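Local structure of fluorescence recovery protein (Synechocystis sp., 4JDX) at residues 23-34 with 83-93. The protein speeds the return of the orange carotenoid protein from its red to its orange form and so increases fluorescence recovery after non-photochemical quenching. Numbering follows the deposited sequence.
Sequences AHALFRKAYQRE and VFAQLLKEGLV
Arg33 NH1 donates a hydrogen bond to the backbone oxygen Leu92 O, 2.9 Å away and 153° at the hydrogen. The oxygen lies in the plane of the guanidinium, at its edge, whereas NH1 stands above the carbonyl plane. A long arginine suits this place: extended from CG to NE, it reaches past the end of helix 80-89 to the chain leaving it, while its NH2 forms a salt bridge with Glu97. A leucine in its place would probably leave Leu92 O without this donor and Glu97 without its charged mate. At that exit Gly91, whose positive phi favours glycine, closes a Schellman motif and turns the chain so that Leu92 can pack against helix 17-47. There Ala30, small enough to let the chain come close, sets CB 3.5 Å from Leu92 O. Leu92 CD1 comes within 3.9 Å of Glu34 CD, in a carboxylate whose OE1 is hydrogen-bonded to Tyr73 and whose OE2 is salt-bridged to Lys72. Lys72 also pairs with Glu90, probably easing the closeness of the two acids.

Toward the start of both segments two phenylalanines meet, their broad rings filling the space between axes 11.7 Å apart. Phe27 CE1 sits over one face of the Phe84 ring, 3.4 Å from Phe84 CZ, with the planes inclined at 48°; Ala23 CB meets that ring's edge, and Phe84 also touches Ile109 of helix 103-114. Leu26 suits its place by branching: CD2 meets Phe84, CD1 Val93 CG1. Apolar packing thus probably sets the helix spacing, while Arg33, bonded to both Leu92 O and Glu97, is likely to fix the chain beyond the helix.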
loop_
_atom_site.group_PDB
_atom_site.type_symbol
_atom_site.label_atom_id
_atom_site.label_comp_id
_atom_site.label_asym_id
_atom_site.label_seq_id
_atom_site.Cartn_x
_atom_site.Cartn_y
_atom_site.Cartn_z
ATOM N N ALA A 23 -5.472 -10.987 29.434
ATOM C CA ALA A 23 -5.703 -9.819 28.593
ATOM C C ALA A 23 -4.748 -9.852 27.406
ATOM O O ALA A 23 -5.138 -9.571 26.272
ATOM C CB ALA A 23 -5.517 -8.538 29.395
ATOM N N HIS A 24 -3.495 -10.205 27.677
ATOM C CA HIS A 24 -2.483 -10.334 26.634
ATOM C C HIS A 24 -2.893 -11.389 25.618
ATOM O O HIS A 24 -2.756 -11.191 24.409
ATOM C CB HIS A 24 -1.131 -10.712 27.244
ATOM C CG HIS A 24 -0.457 -9.588 27.964
ATOM N ND1 HIS A 24 0.510 -9.794 28.927
ATOM C CD2 HIS A 24 -0.601 -8.246 27.861
ATOM C CE1 HIS A 24 0.926 -8.630 29.387
ATOM N NE2 HIS A 24 0.268 -7.673 28.756
ATOM N N ALA A 25 -3.402 -12.511 26.117
ATOM C CA ALA A 25 -3.798 -13.619 25.260
ATOM C C ALA A 25 -4.980 -13.202 24.394
ATOM O O ALA A 25 -5.117 -13.647 23.253
ATOM C CB ALA A 25 -4.154 -14.838 26.101
ATOM N N LEU A 26 -5.826 -12.337 24.940
ATOM C CA LEU A 26 -7.000 -11.864 24.221
ATOM C C LEU A 26 -6.606 -10.805 23.194
ATOM O O LEU A 26 -7.203 -10.717 22.122
ATOM C CB LEU A 26 -8.038 -11.304 25.195
ATOM C CG LEU A 26 -9.317 -10.783 24.540
ATOM C CD1 LEU A 26 -9.897 -11.829 23.588
ATOM C CD2 LEU A 26 -10.333 -10.384 25.603
ATOM N N PHE A 27 -5.594 -10.008 23.529
ATOM C CA PHE A 27 -5.047 -9.025 22.596
ATOM C C PHE A 27 -4.543 -9.709 21.335
ATOM O O PHE A 27 -4.895 -9.324 20.223
ATOM C CB PHE A 27 -3.891 -8.251 23.238
ATOM C CG PHE A 27 -4.301 -6.956 23.887
ATOM C CD1 PHE A 27 -5.628 -6.684 24.165
ATOM C CD2 PHE A 27 -3.350 -6.003 24.207
ATOM C CE1 PHE A 27 -5.994 -5.491 24.757
ATOM C CE2 PHE A 27 -3.714 -4.810 24.797
ATOM C CZ PHE A 27 -5.036 -4.554 25.071
ATOM N N ARG A 28 -3.711 -10.728 21.516
ATOM C CA ARG A 28 -3.144 -11.458 20.393
ATOM C C ARG A 28 -4.248 -12.090 19.552
ATOM O O ARG A 28 -4.188 -12.079 18.326
ATOM C CB ARG A 28 -2.182 -12.531 20.900
ATOM C CG ARG A 28 -0.957 -11.966 21.602
ATOM C CD ARG A 28 0.037 -13.059 21.953
ATOM N NE ARG A 28 -0.399 -13.854 23.099
ATOM C CZ ARG A 28 0.026 -13.687 24.349
ATOM N NH1 ARG A 28 0.917 -12.750 24.650
ATOM N NH2 ARG A 28 -0.442 -14.469 25.313
ATOM N N LYS A 29 -5.257 -12.633 20.223
ATOM C CA LYS A 29 -6.387 -13.256 19.548
ATOM C C LYS A 29 -7.081 -12.244 18.639
ATOM O O LYS A 29 -7.320 -12.512 17.461
ATOM C CB LYS A 29 -7.380 -13.783 20.581
ATOM C CG LYS A 29 -8.358 -14.813 20.052
ATOM C CD LYS A 29 -9.360 -15.194 21.128
ATOM C CE LYS A 29 -10.033 -16.520 20.833
ATOM N NZ LYS A 29 -9.394 -17.642 21.580
ATOM N N ALA A 30 -7.398 -11.080 19.200
ATOM C CA ALA A 30 -8.047 -10.004 18.459
ATOM C C ALA A 30 -7.158 -9.549 17.309
ATOM O O ALA A 30 -7.630 -9.305 16.197
ATOM C CB ALA A 30 -8.343 -8.833 19.387
ATOM N N TYR A 31 -5.866 -9.434 17.595
ATOM C CA TYR A 31 -4.877 -9.047 16.599
ATOM C C TYR A 31 -4.951 -9.972 15.388
ATOM O O TYR A 31 -4.967 -9.513 14.244
ATOM C CB TYR A 31 -3.473 -9.079 17.209
ATOM C CG TYR A 31 -2.360 -8.845 16.212
ATOM C CD1 TYR A 31 -2.233 -7.632 15.554
ATOM C CD2 TYR A 31 -1.432 -9.838 15.934
ATOM C CE1 TYR A 31 -1.218 -7.417 14.643
ATOM C CE2 TYR A 31 -0.415 -9.629 15.026
ATOM C CZ TYR A 31 -0.313 -8.420 14.385
ATOM O OH TYR A 31 0.702 -8.213 13.482
ATOM N N GLN A 32 -5.006 -11.275 15.645
ATOM C CA GLN A 32 -5.108 -12.256 14.574
ATOM C C GLN A 32 -6.423 -12.093 13.819
ATOM O O GLN A 32 -6.469 -12.258 12.600
ATOM C CB GLN A 32 -4.988 -13.673 15.135
ATOM C CG GLN A 32 -3.600 -13.995 15.669
ATOM C CD GLN A 32 -2.548 -14.014 14.578
ATOM O OE1 GLN A 32 -2.837 -14.353 13.433
ATOM N NE2 GLN A 32 -1.319 -13.648 14.924
ATOM N N ARG A 33 -7.486 -11.757 14.544
ATOM C CA ARG A 33 -8.789 -11.554 13.923
ATOM C C ARG A 33 -8.747 -10.349 12.990
ATOM O O ARG A 33 -9.400 -10.336 11.946
ATOM C CB ARG A 33 -9.870 -11.341 14.984
ATOM C CG ARG A 33 -10.168 -12.556 15.844
ATOM C CD ARG A 33 -11.528 -12.411 16.490
ATOM N NE ARG A 33 -11.919 -13.585 17.270
ATOM C CZ ARG A 33 -12.110 -13.602 18.587
ATOM N NH1 ARG A 33 -11.951 -12.510 19.322
ATOM N NH2 ARG A 33 -12.468 -14.730 19.179
ATOM N N GLU A 34 -7.978 -9.335 13.372
ATOM C CA GLU A 34 -7.886 -8.118 12.581
ATOM C C GLU A 34 -7.078 -8.365 11.308
ATOM O O GLU A 34 -7.357 -7.776 10.264
ATOM C CB GLU A 34 -7.260 -6.987 13.395
ATOM C CG GLU A 34 -7.371 -5.637 12.715
ATOM C CD GLU A 34 -7.017 -4.482 13.627
ATOM O OE1 GLU A 34 -6.277 -4.697 14.610
ATOM O OE2 GLU A 34 -7.485 -3.355 13.358
ATOM N N VAL A 83 -8.876 0.538 25.074
ATOM C CA VAL A 83 -8.534 -0.342 23.964
ATOM C C VAL A 83 -9.557 -1.464 23.840
ATOM O O VAL A 83 -10.075 -1.721 22.754
ATOM C CB VAL A 83 -7.128 -0.960 24.140
ATOM C CG1 VAL A 83 -6.846 -1.988 23.046
ATOM C CG2 VAL A 83 -6.059 0.129 24.151
ATOM N N PHE A 84 -9.847 -2.129 24.953
ATOM C CA PHE A 84 -10.819 -3.219 24.951
ATOM C C PHE A 84 -12.179 -2.751 24.447
ATOM O O PHE A 84 -12.832 -3.441 23.664
ATOM C CB PHE A 84 -10.954 -3.832 26.347
ATOM C CG PHE A 84 -9.891 -4.849 26.662
ATOM C CD1 PHE A 84 -9.754 -5.982 25.884
ATOM C CD2 PHE A 84 -9.033 -4.671 27.733
ATOM C CE1 PHE A 84 -8.779 -6.916 26.165
ATOM C CE2 PHE A 84 -8.057 -5.607 28.016
ATOM C CZ PHE A 84 -7.932 -6.729 27.232
ATOM N N ALA A 85 -12.594 -1.568 24.889
ATOM C CA ALA A 85 -13.854 -0.982 24.452
ATOM C C ALA A 85 -13.873 -0.846 22.933
ATOM O O ALA A 85 -14.862 -1.182 22.280
ATOM C CB ALA A 85 -14.056 0.376 25.106
ATOM N N GLN A 86 -12.770 -0.356 22.378
ATOM C CA GLN A 86 -12.648 -0.185 20.933
ATOM C C GLN A 86 -12.726 -1.534 20.220
ATOM O O GLN A 86 -13.454 -1.689 19.238
ATOM C CB GLN A 86 -11.328 0.502 20.586
ATOM C CG GLN A 86 -11.207 0.894 19.123
ATOM C CD GLN A 86 -12.191 1.985 18.725
ATOM O OE1 GLN A 86 -12.674 2.739 19.571
ATOM N NE2 GLN A 86 -12.493 2.073 17.434
ATOM N N LEU A 87 -11.968 -2.504 20.722
ATOM C CA LEU A 87 -11.964 -3.855 20.171
ATOM C C LEU A 87 -13.363 -4.454 20.186
ATOM O O LEU A 87 -13.768 -5.140 19.247
ATOM C CB LEU A 87 -11.023 -4.750 20.977
ATOM C CG LEU A 87 -9.544 -4.364 20.929
ATOM C CD1 LEU A 87 -8.727 -5.256 21.858
ATOM C CD2 LEU A 87 -9.017 -4.423 19.494
ATOM N N LEU A 88 -14.097 -4.188 21.261
ATOM C CA LEU A 88 -15.455 -4.692 21.411
ATOM C C LEU A 88 -16.376 -4.014 20.407
ATOM O O LEU A 88 -17.218 -4.659 19.779
ATOM C CB LEU A 88 -15.954 -4.425 22.829
ATOM C CG LEU A 88 -17.355 -4.936 23.160
ATOM C CD1 LEU A 88 -17.412 -6.457 23.093
ATOM C CD2 LEU A 88 -17.767 -4.432 24.531
ATOM N N LYS A 89 -16.205 -2.706 20.258
ATOM C CA LYS A 89 -17.001 -1.934 19.317
ATOM C C LYS A 89 -16.714 -2.376 17.885
ATOM O O LYS A 89 -17.605 -2.379 17.035
ATOM C CB LYS A 89 -16.701 -0.443 19.472
ATOM C CG LYS A 89 -17.729 0.455 18.813
ATOM C CD LYS A 89 -17.344 1.916 18.914
ATOM C CE LYS A 89 -18.406 2.797 18.283
ATOM N NZ LYS A 89 -17.911 4.179 18.051
ATOM N N GLU A 90 -15.466 -2.755 17.627
ATOM C CA GLU A 90 -15.040 -3.169 16.295
ATOM C C GLU A 90 -15.295 -4.656 16.046
ATOM O O GLU A 90 -15.033 -5.160 14.954
ATOM C CB GLU A 90 -13.555 -2.858 16.095
ATOM C CG GLU A 90 -13.229 -1.374 16.030
ATOM C CD GLU A 90 -11.749 -1.111 15.834
ATOM O OE1 GLU A 90 -10.984 -2.088 15.698
ATOM O OE2 GLU A 90 -11.350 0.071 15.818
ATOM N N GLY A 91 -15.800 -5.355 17.057
ATOM C CA GLY A 91 -16.130 -6.762 16.914
ATOM C C GLY A 91 -14.910 -7.668 16.923
ATOM O O GLY A 91 -14.992 -8.830 16.519
ATOM N N LEU A 92 -13.781 -7.141 17.385
ATOM C CA LEU A 92 -12.537 -7.904 17.432
ATOM C C LEU A 92 -12.453 -8.770 18.689
ATOM O O LEU A 92 -11.656 -9.706 18.760
ATOM C CB LEU A 92 -11.332 -6.965 17.341
ATOM C CG LEU A 92 -11.173 -6.285 15.976
ATOM C CD1 LEU A 92 -9.986 -5.331 15.966
ATOM C CD2 LEU A 92 -11.038 -7.326 14.874
ATOM N N VAL A 93 -13.278 -8.447 19.680
ATOM C CA VAL A 93 -13.476 -9.328 20.824
ATOM C C VAL A 93 -14.958 -9.397 21.166
ATOM O O VAL A 93 -15.710 -8.452 20.916
ATOM C CB VAL A 93 -12.693 -8.857 22.068
ATOM C CG1 VAL A 93 -11.207 -8.730 21.747
ATOM C CG2 VAL A 93 -13.260 -7.544 22.601
#